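Local coordinates for putative sugar ABC transporter, substrate-binding protein (Clostridium phytofermentans, PDB 4WZZ) that probably serves as the substrate-binding component of a sugar ABC transporter, and holds L-rhamnose between its two lobes, at residues A55-I60 / S312-T317; T102-A107 / P127-A132; A158-I163 / N194-G199; A226-T231 / A256-D261; D281-G284 / S290-Y293. One frame throughout, in Å; residues are numbered along the deposited sequence.

Contact 1 of 5, residues A55-I60 / S312-T317; sequences ATYAII and SLVNGT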
# COMPACT_ATOMS: atom_id res chain seq x y z
N ALA A 55 24.31 0.56 11.37
CA ALA A 55 24.10 1.58 10.36
C ALA A 55 22.85 2.41 10.66
O ALA A 55 22.08 2.09 11.58
CB ALA A 55 23.99 0.94 8.99
N THR A 56 22.66 3.46 9.87
CA THR A 56 21.53 4.36 10.04
C THR A 56 20.60 4.25 8.83
O THR A 56 21.03 4.36 7.69
CB THR A 56 22.03 5.79 10.21
OG1 THR A 56 22.80 5.88 11.42
CG2 THR A 56 20.85 6.77 10.29
N TYR A 57 19.32 4.03 9.11
CA TYR A 57 18.36 3.72 8.06
C TYR A 57 17.22 4.72 8.11
O TYR A 57 16.58 4.86 9.15
CB TYR A 57 17.77 2.34 8.30
CG TYR A 57 18.78 1.23 8.31
CD1 TYR A 57 19.58 1.01 9.42
CD2 TYR A 57 18.91 0.39 7.22
CE1 TYR A 57 20.50 -0.01 9.44
CE2 TYR A 57 19.82 -0.64 7.22
CZ TYR A 57 20.61 -0.84 8.33
OH TYR A 57 21.53 -1.87 8.30
N ALA A 58 17.00 5.42 7.00
CA ALA A 58 15.87 6.36 6.86
C ALA A 58 14.70 5.69 6.17
O ALA A 58 14.85 5.15 5.07
CB ALA A 58 16.28 7.55 6.03
N ILE A 59 13.52 5.75 6.79
CA ILE A 59 12.32 5.34 6.08
C ILE A 59 11.50 6.58 5.81
O ILE A 59 11.26 7.39 6.71
CB ILE A 59 11.48 4.28 6.84
CG1 ILE A 59 10.24 3.92 6.00
CG2 ILE A 59 11.15 4.76 8.26
CD1 ILE A 59 9.51 2.68 6.46
N ILE A 60 11.12 6.73 4.55
CA ILE A 60 10.33 7.86 4.10
C ILE A 60 9.02 7.31 3.62
O ILE A 60 8.95 6.65 2.59
CB ILE A 60 11.03 8.62 2.96
CG1 ILE A 60 12.38 9.15 3.45
CG2 ILE A 60 10.16 9.77 2.52
CD1 ILE A 60 13.27 9.72 2.34
N SER A 312 20.09 -6.33 4.98
CA SER A 312 20.76 -7.30 4.10
C SER A 312 21.54 -6.60 2.98
O SER A 312 22.65 -7.02 2.65
CB SER A 312 19.76 -8.29 3.53
OG SER A 312 19.23 -9.09 4.57
N LEU A 313 20.96 -5.54 2.42
CA LEU A 313 21.68 -4.67 1.49
C LEU A 313 22.91 -4.01 2.12
O LEU A 313 23.99 -3.99 1.50
CB LEU A 313 20.76 -3.58 0.95
CG LEU A 313 19.67 -3.98 -0.03
CD1 LEU A 313 18.73 -2.81 -0.27
CD2 LEU A 313 20.23 -4.48 -1.37
N VAL A 314 22.77 -3.48 3.33
CA VAL A 314 23.88 -2.80 3.98
C VAL A 314 25.00 -3.78 4.33
O VAL A 314 26.19 -3.45 4.23
CB VAL A 314 23.43 -2.04 5.26
CG1 VAL A 314 24.64 -1.57 6.09
CG2 VAL A 314 22.52 -0.87 4.90
N ASN A 315 24.63 -4.98 4.77
CA ASN A 315 25.61 -5.97 5.17
C ASN A 315 26.12 -6.79 3.98
O ASN A 315 27.05 -7.59 4.12
CB ASN A 315 25.05 -6.90 6.25
CG ASN A 315 24.98 -6.23 7.62
OD1 ASN A 315 25.48 -5.12 7.81
ND2 ASN A 315 24.38 -6.91 8.58
N GLY A 316 25.52 -6.58 2.81
CA GLY A 316 25.97 -7.19 1.58
C GLY A 316 25.52 -8.63 1.39
O GLY A 316 26.05 -9.32 0.53
N THR A 317 24.56 -9.07 2.20
CA THR A 317 24.01 -10.43 2.12
C THR A 317 23.15 -10.60 0.85
O THR A 317 22.97 -11.71 0.35
CB THR A 317 23.15 -10.73 3.38
OG1 THR A 317 24.02 -10.94 4.51
CG2 THR A 317 22.29 -11.97 3.18
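Ala-55, just ahead of strand 56-60, faces Val-314 in the last turn of helix 299-315, the CA atoms of Ala-55 and Val-314 standing 7.7 Å apart. No hydrogen bond joins the two segments; a single valine meets two side chains at the start of the strand, Ala-55 just before it and Tyr-57 within it. Just beyond Val-314 the helix closes with Gly-316 at positive phi (80°), and the bonds from Thr-317 N to Ser-312 O and from Gly-316 N to Leu-313 O follow the pattern of a Schellman motif, though both are weak.

With CG1 of Val-314 anti to the backbone N (chi1 169°), that methyl touches both Ala-55 CB, at 3.9 Å, and the hydroxyl of Tyr-57, while CG2 lies against the ring, 3.6 Å from CE2 of Tyr-57, approaching obliquely. Tyr-57 and Val-314 extend from opposite directions, and Tyr-57 OH lies 3.6 Å from Val-314 CB. The polar need of that hydroxyl is met by a hydrogen bond with Thr-53 OG1.

Tyr-57 and Val-314 both also touch Cys-114 of the neighbouring strand 114-117, so the valine packs over two adjacent strands. A helix lying against a largely parallel sheet, here brought back to the first strand after some 250 residues, is the alpha/beta layering expected of a type I periplasmic binding protein lobe.

Contact 2 of 5, residues T102-A107 / P127-A132; sequences TCINNA and PALTEA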
# COMPACT_ATOMS: atom_id res chain seq x y z
N THR A 102 12.04 16.69 -0.55
CA THR A 102 12.57 17.41 0.59
C THR A 102 13.08 16.41 1.64
O THR A 102 14.15 16.59 2.21
CB THR A 102 11.50 18.33 1.19
OG1 THR A 102 11.14 19.30 0.20
CG2 THR A 102 12.02 19.03 2.43
N CYS A 103 12.31 15.35 1.88
CA CYS A 103 12.72 14.34 2.86
C CYS A 103 13.93 13.55 2.38
O CYS A 103 14.81 13.22 3.17
CB CYS A 103 11.57 13.38 3.19
SG CYS A 103 10.14 14.16 3.96
N ILE A 104 13.99 13.22 1.10
CA ILE A 104 15.15 12.50 0.59
C ILE A 104 16.38 13.34 0.81
O ILE A 104 17.43 12.85 1.25
CB ILE A 104 15.02 12.18 -0.89
CG1 ILE A 104 13.84 11.23 -1.09
CG2 ILE A 104 16.33 11.60 -1.42
CD1 ILE A 104 13.27 11.23 -2.48
N ASN A 105 16.26 14.61 0.49
CA ASN A 105 17.39 15.51 0.64
C ASN A 105 17.84 15.64 2.09
O ASN A 105 19.03 15.75 2.36
CB ASN A 105 17.10 16.88 0.01
CG ASN A 105 17.04 16.81 -1.52
OD1 ASN A 105 17.67 15.95 -2.14
ND2 ASN A 105 16.28 17.73 -2.13
N ASN A 106 16.88 15.62 3.02
CA ASN A 106 17.21 15.66 4.44
C ASN A 106 17.97 14.40 4.84
O ASN A 106 18.95 14.46 5.58
CB ASN A 106 15.95 15.78 5.31
CG ASN A 106 15.41 17.20 5.38
OD1 ASN A 106 16.01 18.15 4.87
ND2 ASN A 106 14.27 17.35 6.04
N ALA A 107 17.52 13.25 4.34
CA ALA A 107 18.19 11.99 4.66
C ALA A 107 19.63 12.00 4.16
O ALA A 107 20.55 11.61 4.88
CB ALA A 107 17.42 10.81 4.08
N PRO A 127 15.96 11.70 -9.66
CA PRO A 127 17.20 12.47 -9.47
C PRO A 127 17.70 12.48 -8.02
O PRO A 127 18.90 12.29 -7.79
CB PRO A 127 16.80 13.88 -9.90
CG PRO A 127 15.70 13.67 -10.88
CD PRO A 127 14.94 12.47 -10.39
N ALA A 128 16.81 12.69 -7.05
CA ALA A 128 17.25 12.75 -5.66
C ALA A 128 17.77 11.40 -5.19
O ALA A 128 18.77 11.32 -4.47
CB ALA A 128 16.13 13.24 -4.78
N LEU A 129 17.10 10.32 -5.61
CA LEU A 129 17.49 8.98 -5.19
C LEU A 129 18.77 8.55 -5.87
O LEU A 129 19.58 7.80 -5.30
CB LEU A 129 16.37 7.98 -5.46
CG LEU A 129 15.12 8.20 -4.60
CD1 LEU A 129 14.03 7.20 -4.99
CD2 LEU A 129 15.47 8.11 -3.10
N THR A 130 18.97 9.01 -7.10
CA THR A 130 20.23 8.75 -7.78
C THR A 130 21.37 9.48 -7.06
O THR A 130 22.45 8.92 -6.88
CB THR A 130 20.17 9.19 -9.25
OG1 THR A 130 19.19 8.40 -9.93
CG2 THR A 130 21.52 8.98 -9.94
N GLU A 131 21.12 10.71 -6.63
CA GLU A 131 22.10 11.47 -5.86
C GLU A 131 22.44 10.71 -4.57
O GLU A 131 23.59 10.67 -4.15
CB GLU A 131 21.59 12.88 -5.53
CG GLU A 131 22.52 13.70 -4.62
CD GLU A 131 23.92 13.94 -5.22
OE1 GLU A 131 24.13 13.65 -6.43
OE2 GLU A 131 24.81 14.40 -4.48
N ALA A 132 21.42 10.14 -3.93
CA ALA A 132 21.64 9.33 -2.74
C ALA A 132 22.57 8.17 -3.07
O ALA A 132 23.53 7.89 -2.35
CB ALA A 132 20.31 8.80 -2.18
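Ala-128 is the first residue of 127-132 to meet the other helix. Its CB lies 3.7 Å from Ile-104 CG2, and the carboxamide oxygen of the solvent-exposed Asn-105 approaches the same methyl, with OD1 4.1 Å from Ala-128 CB. The small alanine lets the backbones come close here: the CA atoms of Ile-104 and Ala-128 are 6.6 Å apart.

Leu-129 follows and engages the far end of the same isoleucine. Its CD2 methyl sits 3.9 Å from Ile-104 CD1, and the two side chains cross at about a right angle. Ile-104 can serve both neighbours because of its branching: chi1 of -65° sets CG2 anti to the backbone N, mainly on Ala-128 though also near Leu-129 CD2, while CG1 carries CD1 to the leucine alone of the two.

The axes of the two helical segments are nearly parallel (10°) and 9.6 Å apart at their closest, and the joint between them is apolar, with no hydrogen bond across it. Beneath the pair lies the sheet: Ile-104 rests on Ile-60 of strand 56-60 and Ile-117 of strand 114-117, while Ala-107 and Ala-132 both touch Ile-115. Helices 97-110 and 126-134 are thus successive helices on one side of the sheet, with strand 114-117 between them in the chain.

Contact 3 of 5, residues A158-I163 / N194-G199; sequences AGTTQI and NAWIDG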
# COMPACT_ATOMS: atom_id res chain seq x y z
N ALA A 158 1.96 -7.48 -1.48
CA ALA A 158 1.29 -8.64 -2.06
C ALA A 158 1.51 -8.57 -3.55
O ALA A 158 1.90 -7.54 -4.07
CB ALA A 158 -0.20 -8.65 -1.73
N GLY A 159 1.28 -9.67 -4.27
CA GLY A 159 1.34 -9.60 -5.71
C GLY A 159 0.35 -8.56 -6.24
O GLY A 159 -0.82 -8.53 -5.85
N THR A 160 0.80 -7.71 -7.14
CA THR A 160 -0.07 -6.69 -7.72
C THR A 160 -1.34 -7.33 -8.30
O THR A 160 -2.47 -6.88 -8.07
CB THR A 160 0.67 -5.91 -8.79
OG1 THR A 160 1.84 -5.31 -8.21
CG2 THR A 160 -0.21 -4.84 -9.37
N THR A 161 -1.14 -8.42 -9.04
CA THR A 161 -2.27 -9.14 -9.61
C THR A 161 -3.20 -9.72 -8.55
O THR A 161 -4.42 -9.77 -8.75
CB THR A 161 -1.75 -10.27 -10.48
OG1 THR A 161 -0.96 -9.71 -11.53
CG2 THR A 161 -2.89 -11.08 -11.09
N GLN A 162 -2.63 -10.21 -7.46
CA GLN A 162 -3.45 -10.80 -6.42
C GLN A 162 -4.42 -9.77 -5.83
O GLN A 162 -5.57 -10.07 -5.55
CB GLN A 162 -2.54 -11.35 -5.32
CG GLN A 162 -1.66 -12.49 -5.79
CD GLN A 162 -0.80 -13.00 -4.65
OE1 GLN A 162 -0.08 -12.24 -3.99
NE2 GLN A 162 -0.89 -14.29 -4.39
N ILE A 163 -3.94 -8.55 -5.65
CA ILE A 163 -4.78 -7.48 -5.11
C ILE A 163 -5.86 -7.13 -6.14
O ILE A 163 -7.02 -7.02 -5.81
CB ILE A 163 -3.95 -6.25 -4.80
CG1 ILE A 163 -3.03 -6.52 -3.60
CG2 ILE A 163 -4.84 -5.03 -4.56
CD1 ILE A 163 -3.79 -6.68 -2.29
N ASN A 194 -1.86 3.08 -8.75
CA ASN A 194 -1.92 3.02 -10.20
C ASN A 194 -1.70 1.60 -10.73
O ASN A 194 -2.34 1.18 -11.72
CB ASN A 194 -0.93 4.01 -10.81
CG ASN A 194 -1.40 5.45 -10.69
OD1 ASN A 194 -2.57 5.72 -10.40
ND2 ASN A 194 -0.48 6.38 -10.90
N ALA A 195 -0.81 0.84 -10.08
CA ALA A 195 -0.57 -0.55 -10.46
C ALA A 195 -1.79 -1.44 -10.18
O ALA A 195 -2.15 -2.30 -11.01
CB ALA A 195 0.68 -1.09 -9.77
N TRP A 196 -2.42 -1.24 -9.03
CA TRP A 196 -3.62 -2.00 -8.70
C TRP A 196 -4.75 -1.67 -9.66
O TRP A 196 -5.51 -2.55 -10.07
CB TRP A 196 -4.06 -1.75 -7.26
CG TRP A 196 -3.02 -2.20 -6.27
CD1 TRP A 196 -2.18 -3.27 -6.39
CD2 TRP A 196 -2.70 -1.57 -5.03
NE1 TRP A 196 -1.36 -3.36 -5.28
CE2 TRP A 196 -1.66 -2.31 -4.44
CE3 TRP A 196 -3.18 -0.44 -4.37
CZ2 TRP A 196 -1.11 -1.96 -3.19
CZ3 TRP A 196 -2.64 -0.11 -3.16
CH2 TRP A 196 -1.62 -0.86 -2.58
N ILE A 197 -4.90 -0.39 -9.98
CA ILE A 197 -5.96 0.04 -10.88
C ILE A 197 -5.71 -0.50 -12.29
O ILE A 197 -6.61 -1.01 -12.94
CB ILE A 197 -6.11 1.56 -10.89
CG1 ILE A 197 -6.61 2.03 -9.54
CG2 ILE A 197 -7.11 2.01 -11.98
CD1 ILE A 197 -6.36 3.52 -9.26
N ASP A 198 -4.46 -0.45 -12.74
CA ASP A 198 -4.14 -1.05 -14.03
C ASP A 198 -4.42 -2.54 -14.01
O ASP A 198 -4.93 -3.10 -14.98
CB ASP A 198 -2.70 -0.78 -14.40
CG ASP A 198 -2.46 0.65 -14.87
OD1 ASP A 198 -3.45 1.34 -15.23
OD2 ASP A 198 -1.29 1.08 -14.88
N GLY A 199 -4.06 -3.18 -12.90
CA GLY A 199 -4.33 -4.59 -12.72
C GLY A 199 -5.82 -4.88 -12.81
O GLY A 199 -6.24 -5.86 -13.44
O HOH W 1 0.81 -5.02 -4.63
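Two torsions of Trp-196 (chi1 -62°, chi2 -34°) swing its indole toward Ile-163, whose own first torsion places CG2 anti to the backbone N and over the ring. The methyl makes a CH-pi contact with the five-membered ring: Ile-163 CG2 is 3.8 Å from the centroid of that ring in Trp-196, only 14° off its normal. Closest to the methyl is Trp-196 CD1.

At the ring edge, in the plane, a water accepts the indole N-H, 2.8 Å from Trp-196 NE1, and donates to Ala-158 O at 2.8 Å. This bridge satisfies the indole nitrogen and, together with the methyl over the face, helps to fix the rotation of the ring.

One turn before Ile-163, at the start of the helix, Thr-160 turns its CG2 to Ala-195. That methyl lies 3.6 Å from Ala-195 O and also approaches Ala-195 CB and, obliquely, the indole. Behind it the helix start is tied back on itself, as Gly-159, the N-cap residue, gives its N-H to Gln-162 OE1, 2.9 Å from Gly-159 N.

Trp-196 lines the pocket in which alpha-L-rhamnopyranose is bound and touches the sugar. Ile-163, packed on the ring, probably helps to position it from the second shell of this periplasmic binding protein's sugar site.

Contact 4 of 5, residues A226-T231 / A256-D261; sequences ASCDQT and AKVLQD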
# COMPACT_ATOMS: atom_id res chain seq x y z
N ALA A 226 -10.41 15.32 1.45
CA ALA A 226 -10.48 15.17 0.01
C ALA A 226 -11.18 13.86 -0.37
O ALA A 226 -11.95 13.80 -1.31
CB ALA A 226 -9.09 15.21 -0.59
N SER A 227 -10.93 12.81 0.40
CA SER A 227 -11.54 11.53 0.08
C SER A 227 -13.05 11.54 0.37
O SER A 227 -13.83 10.98 -0.40
CB SER A 227 -10.86 10.40 0.83
OG SER A 227 -9.53 10.25 0.40
N CYS A 228 -13.46 12.22 1.43
CA CYS A 228 -14.90 12.42 1.68
C CYS A 228 -15.54 13.19 0.54
O CYS A 228 -16.61 12.81 0.03
CB CYS A 228 -15.15 13.15 3.01
SG CYS A 228 -14.78 12.15 4.48
N ASP A 229 -14.89 14.28 0.14
CA ASP A 229 -15.41 15.13 -0.93
C ASP A 229 -15.55 14.36 -2.24
O ASP A 229 -16.54 14.49 -2.95
CB ASP A 229 -14.53 16.36 -1.14
CG ASP A 229 -14.57 17.35 0.06
OD1 ASP A 229 -15.43 17.23 0.95
OD2 ASP A 229 -13.72 18.26 0.09
N GLN A 230 -14.56 13.54 -2.57
CA GLN A 230 -14.61 12.74 -3.80
C GLN A 230 -15.66 11.65 -3.72
O GLN A 230 -16.26 11.30 -4.73
CB GLN A 230 -13.23 12.17 -4.16
CG GLN A 230 -12.25 13.25 -4.59
CD GLN A 230 -12.75 14.09 -5.75
OE1 GLN A 230 -13.23 13.57 -6.75
NE2 GLN A 230 -12.69 15.41 -5.59
N THR A 231 -15.91 11.10 -2.53
CA THR A 231 -17.00 10.14 -2.38
C THR A 231 -18.32 10.82 -2.73
O THR A 231 -19.14 10.25 -3.43
CB THR A 231 -17.06 9.53 -0.96
OG1 THR A 231 -15.82 8.87 -0.69
CG2 THR A 231 -18.18 8.50 -0.85
N ALA A 256 -16.52 5.18 3.76
CA ALA A 256 -17.43 4.53 4.71
C ALA A 256 -18.18 5.54 5.57
O ALA A 256 -19.40 5.40 5.82
CB ALA A 256 -16.66 3.57 5.59
N LYS A 257 -17.46 6.55 6.02
CA LYS A 257 -18.04 7.60 6.84
C LYS A 257 -19.13 8.35 6.09
O LYS A 257 -20.22 8.57 6.61
CB LYS A 257 -16.95 8.58 7.31
CG LYS A 257 -17.46 9.75 8.14
CD LYS A 257 -18.19 9.30 9.40
CE LYS A 257 -18.23 10.40 10.49
NZ LYS A 257 -18.93 11.64 10.06
N VAL A 258 -18.85 8.70 4.84
CA VAL A 258 -19.81 9.38 3.99
C VAL A 258 -21.04 8.51 3.74
O VAL A 258 -22.17 8.97 3.87
CB VAL A 258 -19.15 9.82 2.64
CG1 VAL A 258 -20.20 10.34 1.66
CG2 VAL A 258 -18.08 10.87 2.88
N LEU A 259 -20.85 7.24 3.38
CA LEU A 259 -22.00 6.38 3.10
C LEU A 259 -22.85 6.20 4.35
O LEU A 259 -24.08 6.15 4.27
CB LEU A 259 -21.55 5.02 2.57
CG LEU A 259 -20.83 5.03 1.22
CD1 LEU A 259 -20.43 3.61 0.88
CD2 LEU A 259 -21.70 5.66 0.12
N GLN A 260 -22.21 6.10 5.50
CA GLN A 260 -22.97 5.99 6.75
C GLN A 260 -23.74 7.27 7.02
O GLN A 260 -24.94 7.23 7.35
CB GLN A 260 -22.04 5.67 7.93
CG GLN A 260 -22.76 5.42 9.23
CD GLN A 260 -21.78 5.14 10.36
OE1 GLN A 260 -21.57 3.99 10.75
NE2 GLN A 260 -21.16 6.19 10.88
N ASP A 261 -23.08 8.41 6.90
CA ASP A 261 -23.75 9.68 7.18
C ASP A 261 -24.94 9.92 6.26
O ASP A 261 -25.95 10.49 6.69
CB ASP A 261 -22.78 10.86 7.06
CG ASP A 261 -21.80 10.95 8.23
OD1 ASP A 261 -22.00 10.27 9.26
OD2 ASP A 261 -20.83 11.73 8.09
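Ser-227 O is gripped twice by Thr-231, the residue that turns its methyl to Val-258. The backbone Thr-231 N lies 3.0 Å from Ser-227 O and the hydroxyl Thr-231 OG1 2.9 Å from it, the two reaching the oxygen from opposite faces of its carbonyl plane. The hydroxyl bond helps to hold the threonine rotation: chi1 of -59° keeps OG1 on its own helix and leaves CG2 anti to the backbone N, facing outward.

That methyl meets Val-258, with Thr-231 CG2 3.7 Å from Val-258 CG1, the two side chains sliding past each other in opposite directions. The other valine methyl reaches Cys-228, Val-258 CG2 being 3.7 Å from Cys-228 CB and little farther from SG. Val-258 is thus seated between residues three apart on helix 224-237.

On helix 249-261 itself, Lys-257 folds away from the contact into a salt bridge, with Lys-257 NZ 2.7 Å from Asp-261 OD2 on its syn lone pair; it spans one helical turn.

Thr-231 also rests on Leu-184 of strand 179-185. This apolar seam joins helices 224-237 and 249-261, which come before and after strand 243-246 in the chain, an alternation of helix and strand that builds the four-stranded parallel sheet 212-219, 179-185, 243-246, 269-272.

Contact 5 of 5, residues D281-G284 / S290-Y293; sequences DYIG and SCPY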
# COMPACT_ATOMS: atom_id res chain seq x y z
N ASP A 281 -16.17 -1.08 12.41
CA ASP A 281 -17.58 -0.75 12.66
C ASP A 281 -18.38 -0.61 11.37
O ASP A 281 -19.62 -0.47 11.43
CB ASP A 281 -17.69 0.52 13.47
CG ASP A 281 -17.03 0.41 14.84
OD1 ASP A 281 -16.82 -0.73 15.34
OD2 ASP A 281 -16.73 1.48 15.43
N TYR A 282 -17.72 -0.62 10.21
CA TYR A 282 -18.40 -0.48 8.93
C TYR A 282 -18.56 -1.79 8.20
O TYR A 282 -19.14 -1.83 7.12
CB TYR A 282 -17.63 0.45 8.02
CG TYR A 282 -17.47 1.83 8.55
CD1 TYR A 282 -18.56 2.68 8.68
CD2 TYR A 282 -16.22 2.32 8.86
CE1 TYR A 282 -18.41 3.95 9.14
CE2 TYR A 282 -16.06 3.59 9.32
CZ TYR A 282 -17.15 4.41 9.45
OH TYR A 282 -16.96 5.68 9.89
N ILE A 283 -18.00 -2.85 8.77
CA ILE A 283 -18.02 -4.14 8.11
C ILE A 283 -19.17 -4.98 8.63
O ILE A 283 -19.34 -5.14 9.85
CB ILE A 283 -16.67 -4.83 8.26
CG1 ILE A 283 -15.65 -4.11 7.37
CG2 ILE A 283 -16.77 -6.33 7.96
CD1 ILE A 283 -14.22 -4.56 7.56
N GLY A 284 -19.96 -5.50 7.70
CA GLY A 284 -21.13 -6.30 8.03
C GLY A 284 -21.83 -6.75 6.76
O GLY A 284 -21.77 -6.07 5.74
N SER A 290 -21.88 -0.73 5.06
CA SER A 290 -21.58 -0.57 3.64
C SER A 290 -20.55 -1.57 3.12
O SER A 290 -20.52 -1.83 1.93
CB SER A 290 -21.06 0.83 3.32
OG SER A 290 -19.82 1.03 3.96
N CYS A 291 -19.73 -2.14 4.00
CA CYS A 291 -18.62 -2.97 3.54
C CYS A 291 -18.75 -4.42 3.97
O CYS A 291 -18.55 -4.77 5.12
CB CYS A 291 -17.32 -2.39 4.10
SG CYS A 291 -15.82 -3.30 3.64
N PRO A 292 -19.09 -5.30 3.02
CA PRO A 292 -19.25 -6.72 3.36
C PRO A 292 -17.92 -7.38 3.65
O PRO A 292 -17.87 -8.31 4.45
CB PRO A 292 -19.87 -7.32 2.10
CG PRO A 292 -20.30 -6.16 1.28
CD PRO A 292 -19.43 -5.02 1.62
N TYR A 293 -16.86 -6.87 3.03
CA TYR A 293 -15.50 -7.35 3.25
C TYR A 293 -14.53 -6.51 2.45
O TYR A 293 -14.92 -5.78 1.52
CB TYR A 293 -15.32 -8.84 2.93
CG TYR A 293 -15.71 -9.28 1.53
CD1 TYR A 293 -17.00 -9.70 1.24
CD2 TYR A 293 -14.76 -9.33 0.50
CE1 TYR A 293 -17.35 -10.13 -0.03
CE2 TYR A 293 -15.11 -9.79 -0.78
CZ TYR A 293 -16.41 -10.18 -1.03
OH TYR A 293 -16.80 -10.62 -2.29
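Both backbone polar groups of Cys-291 bond across to the residues flanking Ile-283. Gly-284 N donates to Cys-291 O at 3.0 Å (N-H...O angle 156°), coming from above the carbonyl plane by 37°, whereas Cys-291 N donates to Tyr-282 O at 3.2 Å, close to the line of that C=O bond. Because the two bonds go to the residues just before and just after Ile-283, they form a single bridge between Ile-283 and Cys-291, with the two chains running roughly parallel.

Weaker C-H contacts reinforce it. Ile-283 CA approaches Cys-291 O at 3.1 Å, so this carbonyl receives an N-H and a CA-H from consecutive residues; farther along, Pro-292 CA lies 3.5 Å from Gly-284 O. Gly-284 has no side chain, and its peptide fits directly against the Cys-291 and Pro-292 backbone.

Outward from the bridge, the side chains of Ile-283 and Cys-291 pack together, with Ile-283 CG1 3.8 Å from Cys-291 SG. The sulfur reaches it because chi1 of -180° sets SG anti to the backbone N. Tyr-282 turns its ring away to helix 249-261, and Tyr-293 turns to helix 160-174, where its hydroxyl bonds to Asp-173.

Five residues separate the segments, so the bridge closes a short irregular loop at its base, an isolated parallel beta-bridge in the connection from helix 276-279 to strand 294-296.

How the contacts relate
Contacts 1 and 2 lie in one lobe, and contacts 3, 4 and 5 in the other. The first two, their centres 15 Å apart, touch where Ile-60 and Ala-58 of strand 56-60 meet helix 97-110. Contacts 4 and 5 form a similar pair, 14 Å apart, joined where Tyr-282 and Ser-290 pack on helix 249-261. Contact 3 faces the sugar, its helix 191-203 packing on strand 179-185 of the four-stranded sheet, 22 to 27 Å from the centres of the others. Along the chain contacts 2, 3, 4 and 5 come in turn, and contact 1 spans them all, since helix 299-315 returns to the first lobe after the chain has passed through the second.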